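Local coordinates for protein dihydroneopterin triphosphate diphosphatase (Escherichia coli O157:H7, PDB 5U7F) that probably hydrolyses dihydroneopterin triphosphate to dihydroneopterin monophosphate and pyrophosphate for folate biosynthesis, and nucleoside triphosphates with a preference for dATP, at residues V14-Q19 / R23-Q28; T48-A53 / S101-A106; A128-T133 / S137-I142. One frame throughout, in Å; residues are numbered along the deposited sequence.

Contact 1 (V14-Q19 / R23-Q28); sequences VVIYAQ and RVLMLQ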
loop_
_atom_site.group_PDB
_atom_site.type_symbol
_atom_site.label_atom_id
_atom_site.label_comp_id
_atom_site.label_asym_id
_atom_site.label_seq_id
_atom_site.Cartn_x
_atom_site.Cartn_y
_atom_site.Cartn_z
ATOM N N VAL A 14 0.430 -3.062 -0.430
ATOM C CA VAL A 14 -0.448 -3.860 -1.288
ATOM C C VAL A 14 -0.849 -3.033 -2.495
ATOM O O VAL A 14 -1.563 -2.018 -2.398
ATOM C CB VAL A 14 -1.711 -4.359 -0.553
ATOM C CG1 VAL A 14 -2.570 -5.193 -1.515
ATOM C CG2 VAL A 14 -1.347 -5.159 0.673
ATOM N N VAL A 15 -0.337 -3.422 -3.651
ATOM C CA VAL A 15 -0.714 -2.742 -4.871
ATOM C C VAL A 15 -2.017 -3.331 -5.355
ATOM O O VAL A 15 -2.094 -4.505 -5.766
ATOM C CB VAL A 15 0.391 -2.835 -5.950
ATOM C CG1 VAL A 15 -0.010 -2.072 -7.157
ATOM C CG2 VAL A 15 1.701 -2.256 -5.421
ATOM N N ILE A 16 -3.049 -2.503 -5.263
ATOM C CA ILE A 16 -4.385 -2.826 -5.740
ATOM C C ILE A 16 -4.614 -2.300 -7.155
ATOM O O ILE A 16 -4.351 -1.146 -7.480
ATOM C CB ILE A 16 -5.470 -2.266 -4.787
ATOM C CG1 ILE A 16 -5.321 -2.913 -3.418
ATOM C CG2 ILE A 16 -6.886 -2.523 -5.342
ATOM C CD1 ILE A 16 -6.306 -2.487 -2.371
ATOM N N TYR A 17 -5.121 -3.173 -8.021
ATOM C CA TYR A 17 -5.364 -2.785 -9.397
ATOM C C TYR A 17 -6.496 -3.606 -9.982
ATOM O O TYR A 17 -6.848 -4.651 -9.474
ATOM C CB TYR A 17 -4.114 -2.926 -10.249
ATOM C CG TYR A 17 -3.673 -4.362 -10.506
ATOM C CD1 TYR A 17 -3.012 -5.096 -9.535
ATOM C CD2 TYR A 17 -3.935 -4.977 -11.727
ATOM C CE1 TYR A 17 -2.612 -6.404 -9.767
ATOM C CE2 TYR A 17 -3.545 -6.264 -11.973
ATOM C CZ TYR A 17 -2.890 -6.987 -10.995
ATOM O OH TYR A 17 -2.479 -8.277 -11.239
ATOM N N ALA A 18 -7.119 -3.055 -11.020
ATOM C CA ALA A 18 -8.208 -3.741 -11.679
ATOM C C ALA A 18 -7.652 -4.561 -12.816
ATOM O O ALA A 18 -6.937 -4.037 -13.665
ATOM C CB ALA A 18 -9.234 -2.756 -12.204
ATOM N N GLN A 19 -8.037 -5.826 -12.856
ATOM C CA GLN A 19 -7.592 -6.736 -13.921
ATOM C C GLN A 19 -8.034 -6.317 -15.334
ATOM O O GLN A 19 -7.263 -6.396 -16.276
ATOM C CB GLN A 19 -8.097 -8.138 -13.645
ATOM C CG GLN A 19 -7.605 -9.193 -14.665
ATOM C CD GLN A 19 -6.077 -9.285 -14.764
ATOM O OE1 GLN A 19 -5.365 -9.081 -13.783
ATOM N NE2 GLN A 19 -5.575 -9.606 -15.950
ATOM N N ARG A 23 -5.993 -0.352 -14.288
ATOM C CA ARG A 23 -5.836 0.893 -13.560
ATOM C C ARG A 23 -5.470 0.557 -12.113
ATOM O O ARG A 23 -5.854 -0.492 -11.604
ATOM C CB ARG A 23 -7.103 1.737 -13.628
ATOM C CG ARG A 23 -7.212 2.558 -14.915
ATOM C CD ARG A 23 -8.072 3.838 -14.691
ATOM N NE ARG A 23 -8.477 4.450 -15.941
ATOM C CZ ARG A 23 -9.494 4.016 -16.684
ATOM N NH1 ARG A 23 -10.218 2.972 -16.297
ATOM N NH2 ARG A 23 -9.788 4.627 -17.825
ATOM N N VAL A 24 -4.768 1.488 -11.464
ATOM C CA VAL A 24 -4.227 1.347 -10.105
ATOM C C VAL A 24 -4.909 2.314 -9.146
ATOM O O VAL A 24 -5.051 3.489 -9.449
ATOM C CB VAL A 24 -2.724 1.603 -10.114
ATOM C CG1 VAL A 24 -2.149 1.549 -8.745
ATOM C CG2 VAL A 24 -2.054 0.550 -10.985
ATOM N N LEU A 25 -5.377 1.764 -8.035
ATOM C CA LEU A 25 -6.069 2.501 -7.011
ATOM C C LEU A 25 -5.079 3.266 -6.156
ATOM O O LEU A 25 -4.207 2.663 -5.541
ATOM C CB LEU A 25 -6.885 1.533 -6.157
ATOM C CG LEU A 25 -7.517 2.157 -4.914
ATOM C CD1 LEU A 25 -8.558 3.206 -5.292
ATOM C CD2 LEU A 25 -8.083 1.125 -3.988
ATOM N N MET A 26 -5.215 4.584 -6.130
ATOM C CA MET A 26 -4.306 5.423 -5.353
ATOM C C MET A 26 -5.087 6.233 -4.345
ATOM O O MET A 26 -6.189 6.747 -4.643
ATOM C CB MET A 26 -3.515 6.306 -6.289
ATOM C CG MET A 26 -2.661 5.523 -7.256
ATOM S SD MET A 26 -1.371 4.520 -6.444
ATOM C CE MET A 26 -0.401 5.842 -5.766
ATOM N N LEU A 27 -4.500 6.360 -3.155
ATOM C CA LEU A 27 -5.185 6.884 -1.996
ATOM C C LEU A 27 -4.394 8.065 -1.449
ATOM O O LEU A 27 -3.191 7.997 -1.335
ATOM C CB LEU A 27 -5.342 5.797 -0.936
ATOM C CG LEU A 27 -5.981 4.477 -1.355
ATOM C CD1 LEU A 27 -5.739 3.403 -0.335
ATOM C CD2 LEU A 27 -7.449 4.694 -1.506
ATOM N N GLN A 28 -5.103 9.135 -1.128
ATOM C CA GLN A 28 -4.520 10.405 -0.662
ATOM C C GLN A 28 -4.298 10.404 0.847
ATOM O O GLN A 28 -5.246 10.282 1.602
ATOM C CB GLN A 28 -5.443 11.556 -1.043
ATOM C CG GLN A 28 -4.835 12.907 -0.724
ATOM C CD GLN A 28 -5.751 14.037 -1.142
ATOM O OE1 GLN A 28 -6.970 13.891 -1.135
ATOM N NE2 GLN A 28 -5.164 15.170 -1.486
HETATM O O HOH W 1 -2.737 0.401 -5.520
#

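Contact 2 (T48-A53 / S101-A106); sequences TAPQAA and SWFCLA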
loop_
_atom_site.group_PDB
_atom_site.type_symbol
_atom_site.label_atom_id
_atom_site.label_comp_id
_atom_site.label_asym_id
_atom_site.label_seq_id
_atom_site.Cartn_x
_atom_site.Cartn_y
_atom_site.Cartn_z
ATOM N N THR A 48 1.935 -12.022 10.831
ATOM C CA THR A 48 2.823 -12.177 9.700
ATOM C C THR A 48 2.541 -11.089 8.694
ATOM O O THR A 48 1.519 -10.447 8.786
ATOM C CB THR A 48 2.632 -13.505 9.014
ATOM O OG1 THR A 48 1.307 -13.553 8.438
ATOM C CG2 THR A 48 2.846 -14.677 9.999
ATOM N N ALA A 49 3.427 -10.949 7.706
ATOM C CA ALA A 49 3.260 -9.964 6.663
ATOM C C ALA A 49 1.972 -10.207 5.896
ATOM O O ALA A 49 1.222 -9.281 5.695
ATOM C CB ALA A 49 4.429 -9.955 5.746
ATOM N N PRO A 50 1.704 -11.452 5.471
ATOM C CA PRO A 50 0.411 -11.633 4.798
ATOM C C PRO A 50 -0.800 -11.329 5.660
ATOM O O PRO A 50 -1.805 -10.871 5.113
ATOM C CB PRO A 50 0.389 -13.107 4.422
ATOM C CG PRO A 50 1.838 -13.542 4.438
ATOM C CD PRO A 50 2.533 -12.672 5.454
ATOM N N GLN A 51 -0.752 -11.627 6.950
ATOM C CA GLN A 51 -1.871 -11.265 7.823
ATOM C C GLN A 51 -2.049 -9.759 7.855
ATOM O O GLN A 51 -3.171 -9.235 7.847
ATOM C CB GLN A 51 -1.667 -11.799 9.236
ATOM C CG GLN A 51 -1.952 -13.302 9.422
ATOM C CD GLN A 51 -1.324 -13.881 10.687
ATOM O OE1 GLN A 51 -0.579 -13.203 11.394
ATOM N NE2 GLN A 51 -1.613 -15.157 10.975
ATOM N N ALA A 52 -0.934 -9.047 7.893
ATOM C CA ALA A 52 -0.999 -7.612 8.035
ATOM C C ALA A 52 -1.588 -7.000 6.763
ATOM O O ALA A 52 -2.400 -6.082 6.815
ATOM C CB ALA A 52 0.380 -7.041 8.343
ATOM N N ALA A 53 -1.176 -7.538 5.626
ATOM C CA ALA A 53 -1.641 -7.094 4.338
ATOM C C ALA A 53 -3.173 -7.268 4.224
ATOM O O ALA A 53 -3.881 -6.315 3.908
ATOM C CB ALA A 53 -0.937 -7.852 3.235
ATOM N N SER A 101 7.510 -5.120 2.681
ATOM C CA SER A 101 7.235 -6.298 1.829
ATOM C C SER A 101 6.041 -6.076 0.911
ATOM O O SER A 101 5.017 -5.523 1.337
ATOM C CB SER A 101 7.021 -7.541 2.712
ATOM O OG SER A 101 8.217 -7.802 3.414
ATOM N N TRP A 102 6.157 -6.539 -0.338
ATOM C CA TRP A 102 5.192 -6.165 -1.378
ATOM C C TRP A 102 4.189 -7.281 -1.624
ATOM O O TRP A 102 4.554 -8.455 -1.681
ATOM C CB TRP A 102 5.888 -5.837 -2.719
ATOM C CG TRP A 102 6.751 -4.638 -2.729
ATOM C CD1 TRP A 102 6.901 -3.716 -1.718
ATOM C CD2 TRP A 102 7.624 -4.225 -3.775
ATOM N NE1 TRP A 102 7.795 -2.760 -2.090
ATOM C CE2 TRP A 102 8.254 -3.043 -3.349
ATOM C CE3 TRP A 102 7.944 -4.743 -5.035
ATOM C CZ2 TRP A 102 9.163 -2.357 -4.136
ATOM C CZ3 TRP A 102 8.843 -4.056 -5.819
ATOM C CH2 TRP A 102 9.460 -2.880 -5.357
ATOM N N PHE A 103 2.941 -6.879 -1.819
ATOM C CA PHE A 103 1.845 -7.771 -2.226
ATOM C C PHE A 103 1.065 -7.121 -3.390
ATOM O O PHE A 103 1.101 -5.897 -3.607
ATOM C CB PHE A 103 0.902 -8.051 -1.056
ATOM C CG PHE A 103 1.544 -8.759 0.096
ATOM C CD1 PHE A 103 2.317 -8.061 1.020
ATOM C CD2 PHE A 103 1.390 -10.122 0.255
ATOM C CE1 PHE A 103 2.915 -8.730 2.077
ATOM C CE2 PHE A 103 1.996 -10.799 1.315
ATOM C CZ PHE A 103 2.744 -10.115 2.217
ATOM N N CYS A 104 0.338 -7.948 -4.135
ATOM C CA CYS A 104 -0.425 -7.492 -5.297
ATOM C C CYS A 104 -1.852 -7.990 -5.083
ATOM O O CYS A 104 -2.055 -9.078 -4.558
ATOM C CB CYS A 104 0.204 -8.028 -6.604
ATOM S SG CYS A 104 2.049 -8.083 -6.569
ATOM N N LEU A 105 -2.843 -7.166 -5.395
ATOM C CA LEU A 105 -4.235 -7.589 -5.301
ATOM C C LEU A 105 -4.991 -7.124 -6.537
ATOM O O LEU A 105 -5.164 -5.936 -6.786
ATOM C CB LEU A 105 -4.901 -7.066 -4.026
ATOM C CG LEU A 105 -6.408 -7.335 -3.913
ATOM C CD1 LEU A 105 -6.672 -8.838 -3.872
ATOM C CD2 LEU A 105 -7.004 -6.650 -2.710
ATOM N N ALA A 106 -5.438 -8.108 -7.310
ATOM C CA ALA A 106 -6.128 -7.877 -8.560
ATOM C C ALA A 106 -7.619 -7.953 -8.281
ATOM O O ALA A 106 -8.086 -8.968 -7.796
ATOM C CB ALA A 106 -5.712 -8.911 -9.586
#

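Contact 3 (A128-T133 / S137-I142); sequences AAAALT and SNRQAI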
loop_
_atom_site.group_PDB
_atom_site.type_symbol
_atom_site.label_atom_id
_atom_site.label_comp_id
_atom_site.label_asym_id
_atom_site.label_seq_id
_atom_site.Cartn_x
_atom_site.Cartn_y
_atom_site.Cartn_z
ATOM N N ALA A 128 0.765 6.491 -14.633
ATOM C CA ALA A 128 0.392 7.729 -13.962
ATOM C C ALA A 128 0.433 7.550 -12.457
ATOM O O ALA A 128 0.860 8.458 -11.735
ATOM C CB ALA A 128 -0.989 8.184 -14.392
ATOM N N ALA A 129 -0.028 6.389 -11.983
ATOM C CA ALA A 129 -0.024 6.115 -10.559
ATOM C C ALA A 129 1.419 6.099 -10.105
ATOM O O ALA A 129 1.763 6.659 -9.055
ATOM C CB ALA A 129 -0.711 4.808 -10.245
ATOM N N ALA A 130 2.255 5.480 -10.930
ATOM C CA ALA A 130 3.660 5.319 -10.626
ATOM C C ALA A 130 4.344 6.668 -10.522
ATOM O O ALA A 130 5.141 6.870 -9.618
ATOM C CB ALA A 130 4.337 4.486 -11.676
ATOM N N ALA A 131 4.041 7.571 -11.452
ATOM C CA ALA A 131 4.664 8.893 -11.458
ATOM C C ALA A 131 4.154 9.771 -10.339
ATOM O O ALA A 131 4.878 10.663 -9.882
ATOM C CB ALA A 131 4.445 9.593 -12.796
ATOM N N LEU A 132 2.915 9.530 -9.915
ATOM C CA LEU A 132 2.221 10.397 -8.973
ATOM C C LEU A 132 2.758 10.237 -7.559
ATOM O O LEU A 132 2.958 11.244 -6.862
ATOM C CB LEU A 132 0.712 10.118 -8.974
ATOM C CG LEU A 132 -0.152 10.820 -7.913
ATOM C CD1 LEU A 132 -0.105 12.331 -8.117
ATOM C CD2 LEU A 132 -1.601 10.355 -7.897
ATOM N N THR A 133 2.970 8.984 -7.141
ATOM C CA THR A 133 3.344 8.675 -5.764
ATOM C C THR A 133 4.726 9.248 -5.386
ATOM O O THR A 133 5.647 9.349 -6.216
ATOM C CB THR A 133 3.311 7.157 -5.494
ATOM O OG1 THR A 133 3.460 6.900 -4.092
ATOM C CG2 THR A 133 4.415 6.390 -6.284
ATOM N N SER A 137 9.410 3.116 -3.605
ATOM C CA SER A 137 9.159 1.680 -3.566
ATOM C C SER A 137 7.765 1.384 -4.151
ATOM O O SER A 137 7.587 0.420 -4.899
ATOM C CB SER A 137 9.280 1.141 -2.146
ATOM O OG SER A 137 8.374 1.796 -1.285
ATOM N N ASN A 138 6.796 2.223 -3.806
ATOM C CA ASN A 138 5.435 2.158 -4.377
ATOM C C ASN A 138 5.476 2.282 -5.888
ATOM O O ASN A 138 4.825 1.502 -6.604
ATOM C CB ASN A 138 4.554 3.253 -3.774
ATOM C CG ASN A 138 3.049 2.923 -3.791
ATOM O OD1 ASN A 138 2.305 3.417 -2.915
ATOM N ND2 ASN A 138 2.582 2.106 -4.780
ATOM N N ARG A 139 6.247 3.241 -6.375
ATOM C CA ARG A 139 6.467 3.385 -7.800
ATOM C C ARG A 139 7.019 2.123 -8.421
ATOM O O ARG A 139 6.478 1.608 -9.423
ATOM C CB ARG A 139 7.408 4.528 -8.062
ATOM C CG ARG A 139 7.894 4.626 -9.500
ATOM C CD ARG A 139 8.520 5.981 -9.745
ATOM N NE ARG A 139 9.814 6.060 -9.095
ATOM C CZ ARG A 139 10.159 6.884 -8.110
ATOM N NH1 ARG A 139 9.304 7.775 -7.575
ATOM N NH2 ARG A 139 11.411 6.802 -7.673
ATOM N N GLN A 140 8.090 1.614 -7.823
ATOM C CA GLN A 140 8.758 0.444 -8.382
ATOM C C GLN A 140 7.822 -0.777 -8.400
ATOM O O GLN A 140 7.819 -1.566 -9.348
ATOM C CB GLN A 140 10.034 0.135 -7.597
ATOM C CG GLN A 140 10.897 -0.956 -8.235
ATOM C CD GLN A 140 12.244 -1.190 -7.512
ATOM O OE1 GLN A 140 12.712 -2.323 -7.411
ATOM N NE2 GLN A 140 12.862 -0.121 -7.052
ATOM N N ALA A 141 6.996 -0.921 -7.371
ATOM C CA ALA A 141 6.093 -2.053 -7.291
ATOM C C ALA A 141 5.037 -1.962 -8.398
ATOM O O ALA A 141 4.735 -2.957 -9.032
ATOM C CB ALA A 141 5.443 -2.135 -5.918
ATOM N N ILE A 142 4.508 -0.769 -8.632
ATOM C CA ILE A 142 3.526 -0.571 -9.709
ATOM C C ILE A 142 4.192 -0.947 -11.046
ATOM O O ILE A 142 3.624 -1.683 -11.868
ATOM C CB ILE A 142 2.999 0.881 -9.712
ATOM C CG1 ILE A 142 2.154 1.125 -8.464
ATOM C CG2 ILE A 142 2.132 1.174 -10.991
ATOM C CD1 ILE A 142 1.797 2.611 -8.248
HETATM O O HOH W 2 6.912 8.220 -8.234
#

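Contact 1 (V14-Q19 / R23-Q28)
Two backbone bonds tie Ile-16 to Leu-25 and Ala-18 to Arg-23, holding the strands together on either side of the bridged pair Tyr-17 and Val-24. Leu-25 N gives its hydrogen to Ile-16 O at 3.1 Å, and Ala-18 N reaches Arg-23 O at 2.9 Å. Tyr-17 and Val-24 are thus a non-hydrogen-bonded antiparallel pair, and Tyr-17 CA brings a CA-H to within 3.2 Å of Arg-23 O, a second, weaker approach to the oxygen that Ala-18 N already uses.

A water continues the link where the strands part. It accepts from Ile-16 N at 2.9 Å and donates to Leu-25 O at 2.7 Å, so both backbone groups are served although the strands no longer meet directly.

The apolar contacts sort by face. Ile-16 and Leu-25 lie side by side and point the same way, with Ile-16 CG2 4.1 Å from Leu-25 CD2, on the side where Ile-16 also packs on Val-61 of helix 49-61. Val-24 CG2 meets Tyr-17 CB, not the ring: with CG set between its backbone N and carbonyl carbon (chi1 70°), the tyrosine ring leads away toward Ala-106. Arg-23 likewise turns outward, its NH1 in a salt bridge with Glu-110.

With three residues between the segments, this is the closed end of a beta hairpin whose strand segments run at 132° to each other, well short of antiparallel, so the arms diverge beyond the bridged pair. Strand 36-42 lies between them in the mixed sheet of the Nudix fold.

Contact 2 (T48-A53 / S101-A106)
Phe-103 points its ring from strand 97-107 into the first turn of helix 49-61, where Ala-49, Pro-50 and Ala-53 receive it from three directions. Ala-53 lies over one face: its CB sits 4.0 Å from the ring centroid and only 14° off the normal, a CH-pi contact shifted a little toward the CD1 side of the rim. Ala-49 comes from another quarter, its CB in the ring plane at the edge, 3.9 Å from Phe-103 CZ. The proline ring of Pro-50 runs aslant to the phenyl, with Pro-50 CD 4.1 Å from Phe-103 CZ and Pro-50 CA near CE2. The far end of the phenyl therefore rests against the Ala-49–Pro-50 peptide as well, Pro-50 N being 3.7 Å from Phe-103 CZ. Phe-103 takes this pose with CG anti to its carbonyl carbon (chi1 -62°), which carries the ring across the gap between segment axes 9.7 Å apart.

Away from the ring, the helix start is closed by a capping box. Thr-48 OG1, at the N-cap, accepts from Gln-51 N at 3.2 Å, while Gln-51 OE1 takes the hydrogen of Thr-48 N at 2.8 Å, the donor standing above the amide plane. Asp-74 and Ile-12, on the neighbouring strands, also touch Phe-103.

No hydrogen bond crosses between the two segments. Here the start of the Nudix-box helix meets the sheet through apolar and CH-pi contact, with small alanine methyls allowing one aromatic ring close to the helix backbone, while the capping-box groups of Thr-48 and Gln-51 bond to each other.

Contact 3 (A128-T133 / S137-I142)
Ala-130 and Arg-139 are joined through a water that three groups grip. It donates to Ala-130 O and to Thr-133 O, each at 2.6 Å, and accepts from Arg-139 NH1 at 2.5 Å. These lengths are short, so the water's exact position deserves caution. The water lies in the guanidinium plane, at its edge. A bend in the arginine chain (chi3 73°) brings NH1 round to it, and Arg-139 CD passes 3.5 Å from Ala-130 O. Carbonyls of Ala-130, in the last turn, and Thr-133, just beyond the C-terminal end of helix 126-132, where the helix dipole would be negative, are thus tied to a cationic side chain.

Beside this polar link, toward the sheet, the packing turns apolar. Ile-142 lays CD1 against Ala-129 CB at 3.9 Å and CG2 against Ala-130 CB at 4.0 Å, so its two branches take one methyl each. Thr-133 CG2 meets the backbone of the other helix, 3.6 Å from Arg-139 N. The hydroxyl, anti to the backbone N (chi1 -170°), lies near Asn-138 CB; its stronger hydrogen bond is with Trp-36 O. Asn-138 ND2 bonds to Ser-38 OG.

The axes of 128-132 and 137-142 run nearly antiparallel (165°) and come within 8.3 Å, a tight helical hairpin with alanines at the interface. It lies over one face of the sheet, with Val-24 and Val-15 beneath, as expected of the alpha/beta/alpha sandwich of Nudix hydrolases. Its connecting turn carries Ser-135, a predicted substrate-binding residue that bonds to Asn-138 N.

Overall arrangement
The three contacts follow one another along the chain and build the Nudix layers round one mixed sheet. Contact 1 lies within it, contact 2 places helix 49-61 on one face, and contact 3 sets the hairpin of helices 126-132 and 136-147 on the other. Centres of contacts 1 and 2 are about 14 Å apart, linked by backbone pairing of strands 10-18 and 97-107; contacts 1 and 3 are about 10 Å apart, where Met-26 and Val-24 pack on Ala-129. The centres of contacts 2 and 3 are about 17 Å apart, yet Trp-102 packs on Ala-141. Helix 49-61, placed by contact 2, carries Glu-56 and Glu-60, which bind cobalt together with Thr-40 and Glu-117.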